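General secretion pathway protein C (Vibrio cholerae, PDB 2I6V) is an inner-membrane component of the type II secretion system, represented here by its PDZ domain, and is probably required to secrete cholera toxin through the outer membrane. Local coordinates at residues F4-R8 and L31-L37. Residues are numbered along the deposited sequence; the frame is centred on the assembly and turned at random.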
loop_
_atom_site.group_PDB
_atom_site.type_symbol
_atom_site.label_atom_id
_atom_site.label_comp_id
_atom_site.label_asym_id
_atom_site.label_seq_id
_atom_site.Cartn_x
_atom_site.Cartn_y
_atom_site.Cartn_z
ATOM N N PHE A 4 1.484 -8.982 -3.295
ATOM C CA PHE A 4 1.639 -9.816 -2.097
ATOM C C PHE A 4 3.082 -10.190 -1.758
ATOM O O PHE A 4 3.362 -10.596 -0.632
ATOM C CB PHE A 4 0.762 -11.079 -2.187
ATOM C CG PHE A 4 1.136 -12.013 -3.305
ATOM C CD1 PHE A 4 2.122 -12.977 -3.123
ATOM C CD2 PHE A 4 0.479 -11.953 -4.529
ATOM C CE1 PHE A 4 2.459 -13.845 -4.154
ATOM C CE2 PHE A 4 0.807 -12.818 -5.560
ATOM C CZ PHE A 4 1.801 -13.762 -5.376
ATOM N N GLN A 5 3.989 -10.055 -2.722
ATOM C CA GLN A 5 5.407 -10.309 -2.454
ATOM C C GLN A 5 5.991 -9.193 -1.585
ATOM O O GLN A 5 6.946 -9.421 -0.828
ATOM C CB GLN A 5 6.208 -10.400 -3.764
ATOM C CG GLN A 5 5.743 -11.488 -4.726
ATOM C CD GLN A 5 6.108 -12.890 -4.262
ATOM O OE1 GLN A 5 6.783 -13.076 -3.241
ATOM N NE2 GLN A 5 5.684 -13.896 -5.039
ATOM N N TYR A 6 5.395 -8.003 -1.695
ATOM C CA TYR A 6 5.931 -6.778 -1.088
ATOM C C TYR A 6 5.276 -6.464 0.243
ATOM O O TYR A 6 5.926 -5.956 1.149
ATOM C CB TYR A 6 5.699 -5.567 -2.008
ATOM C CG TYR A 6 6.381 -5.659 -3.359
ATOM C CD1 TYR A 6 7.593 -5.015 -3.588
ATOM C CD2 TYR A 6 5.815 -6.388 -4.401
ATOM C CE1 TYR A 6 8.220 -5.088 -4.819
ATOM C CE2 TYR A 6 6.430 -6.461 -5.647
ATOM C CZ TYR A 6 7.639 -5.812 -5.844
ATOM O OH TYR A 6 8.262 -5.889 -7.077
ATOM N N VAL A 7 3.978 -6.744 0.350
ATOM C CA VAL A 7 3.216 -6.229 1.474
ATOM C C VAL A 7 1.911 -6.991 1.668
ATOM O O VAL A 7 1.357 -7.565 0.716
ATOM C CB VAL A 7 2.924 -4.710 1.281
ATOM C CG1 VAL A 7 1.921 -4.494 0.134
ATOM C CG2 VAL A 7 2.406 -4.101 2.571
ATOM N N ARG A 8 1.434 -7.005 2.911
ATOM C CA ARG A 8 0.095 -7.483 3.218
ATOM C C ARG A 8 -0.674 -6.335 3.854
ATOM O O ARG A 8 -0.095 -5.521 4.585
ATOM C CB ARG A 8 0.142 -8.711 4.134
ATOM C CG ARG A 8 0.543 -9.967 3.359
ATOM C CD ARG A 8 0.813 -11.188 4.220
ATOM N NE ARG A 8 1.529 -12.159 3.397
ATOM C CZ ARG A 8 2.152 -13.240 3.846
ATOM N NH1 ARG A 8 2.768 -14.037 2.978
ATOM N NH2 ARG A 8 2.140 -13.543 5.141
ATOM N N LEU A 31 12.014 -7.677 -0.335
ATOM C CA LEU A 31 11.222 -6.592 -0.903
ATOM C C LEU A 31 10.711 -5.662 0.204
ATOM O O LEU A 31 10.855 -4.443 0.118
ATOM C CB LEU A 31 10.056 -7.156 -1.715
ATOM C CG LEU A 31 10.448 -7.963 -2.954
ATOM C CD1 LEU A 31 9.195 -8.442 -3.674
ATOM C CD2 LEU A 31 11.340 -7.163 -3.900
ATOM N N PHE A 32 10.122 -6.237 1.247
ATOM C CA PHE A 32 9.556 -5.434 2.342
ATOM C C PHE A 32 10.621 -4.532 2.989
ATOM O O PHE A 32 10.397 -3.336 3.212
ATOM C CB PHE A 32 8.936 -6.379 3.375
ATOM C CG PHE A 32 8.132 -5.693 4.453
ATOM C CD1 PHE A 32 6.849 -5.206 4.187
ATOM C CD2 PHE A 32 8.641 -5.564 5.737
ATOM C CE1 PHE A 32 6.106 -4.595 5.187
ATOM C CE2 PHE A 32 7.902 -4.942 6.746
ATOM C CZ PHE A 32 6.639 -4.455 6.469
ATOM N N GLU A 33 11.793 -5.099 3.264
ATOM C CA GLU A 33 12.840 -4.320 3.914
ATOM C C GLU A 33 13.523 -3.335 2.969
ATOM O O GLU A 33 13.815 -2.202 3.361
ATOM C CB GLU A 33 13.872 -5.236 4.565
ATOM C CG GLU A 33 13.271 -6.136 5.658
ATOM C CD GLU A 33 12.824 -5.362 6.900
ATOM O OE1 GLU A 33 13.406 -4.292 7.190
ATOM O OE2 GLU A 33 11.899 -5.835 7.585
ATOM N N SER A 34 13.782 -3.760 1.735
ATOM C CA SER A 34 14.498 -2.891 0.786
ATOM C C SER A 34 13.695 -1.633 0.426
ATOM O O SER A 34 14.277 -0.594 0.116
ATOM C CB SER A 34 14.956 -3.650 -0.465
ATOM O OG SER A 34 13.877 -4.081 -1.272
ATOM N N ILE A 35 12.366 -1.708 0.506
ATOM C CA ILE A 35 11.542 -0.528 0.199
ATOM C C ILE A 35 11.276 0.333 1.429
ATOM O O ILE A 35 10.749 1.436 1.317
ATOM C CB ILE A 35 10.202 -0.885 -0.514
ATOM C CG1 ILE A 35 9.277 -1.670 0.410
ATOM C CG2 ILE A 35 10.423 -1.665 -1.833
ATOM C CD1 ILE A 35 8.004 -2.105 -0.289
ATOM N N GLY A 36 11.651 -0.179 2.599
ATOM C CA GLY A 36 11.624 0.605 3.823
ATOM C C GLY A 36 10.299 0.611 4.549
ATOM O O GLY A 36 10.005 1.554 5.277
ATOM N N LEU A 37 9.500 -0.431 4.362
ATOM C CA LEU A 37 8.263 -0.546 5.133
ATOM C C LEU A 37 8.542 -1.106 6.520
ATOM O O LEU A 37 9.566 -1.758 6.753
ATOM C CB LEU A 37 7.259 -1.452 4.416
ATOM C CG LEU A 37 6.539 -0.845 3.216
ATOM C CD1 LEU A 37 5.684 -1.906 2.540
ATOM C CD2 LEU A 37 5.681 0.327 3.677
#
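Leu31 lays one methyl, CD1, squarely over a face of the Tyr6 ring. This CH-pi contact puts CD1 3.6 Å from the ring centroid and only 8° off the ring normal, and the same methyl also packs against Gln5 CB, at 3.6 Å. The second branch, CD2, comes to the rim of the ring at Tyr6 CE1. With Leu31 CG anti to its own carbonyl carbon (chi1 -64°) and CD1 extended beyond it, the methyl is carried away from the helix and across the aromatic face. The ring is further fixed by its hydroxyl, which is hydrogen-bonded to the carbonyl oxygen of Gln86, and by the ring of Phe87, turned nearly perpendicular to it. Ile35 CD1 reaches the ring edge more loosely, 4.4 Å from Tyr6 CD1.

Within the PDZ fold, the contact sets the lead-in and first residues of strand 7-14 against the short helix 29-34 and the turn that follows it, beside strands 17-25 and 79-86. No hydrogen bond spans the two segments. The carbonyl oxygen of Tyr6 lies in the plane of the Phe32 ring, at its edge, 3.3 Å from Phe32 CD1. With CG trans to the Phe32 nitrogen (chi1 -171°), the ring passes this carbonyl and comes onto Val23 and Pro25 of strand 17-25. Gly36, the first residue past the helix to leave helical backbone angles, has positive phi and closes a Schellman motif: Gly36 N bonds to Glu33 O and Leu37 N to Phe32 O. Just beyond it, Leu37 sets its CB over one face of the Phe32 ring, offset toward the rim, while its CD1 meets Val7 CG2 at 3.9 Å, the two side chains crossing at about a right angle.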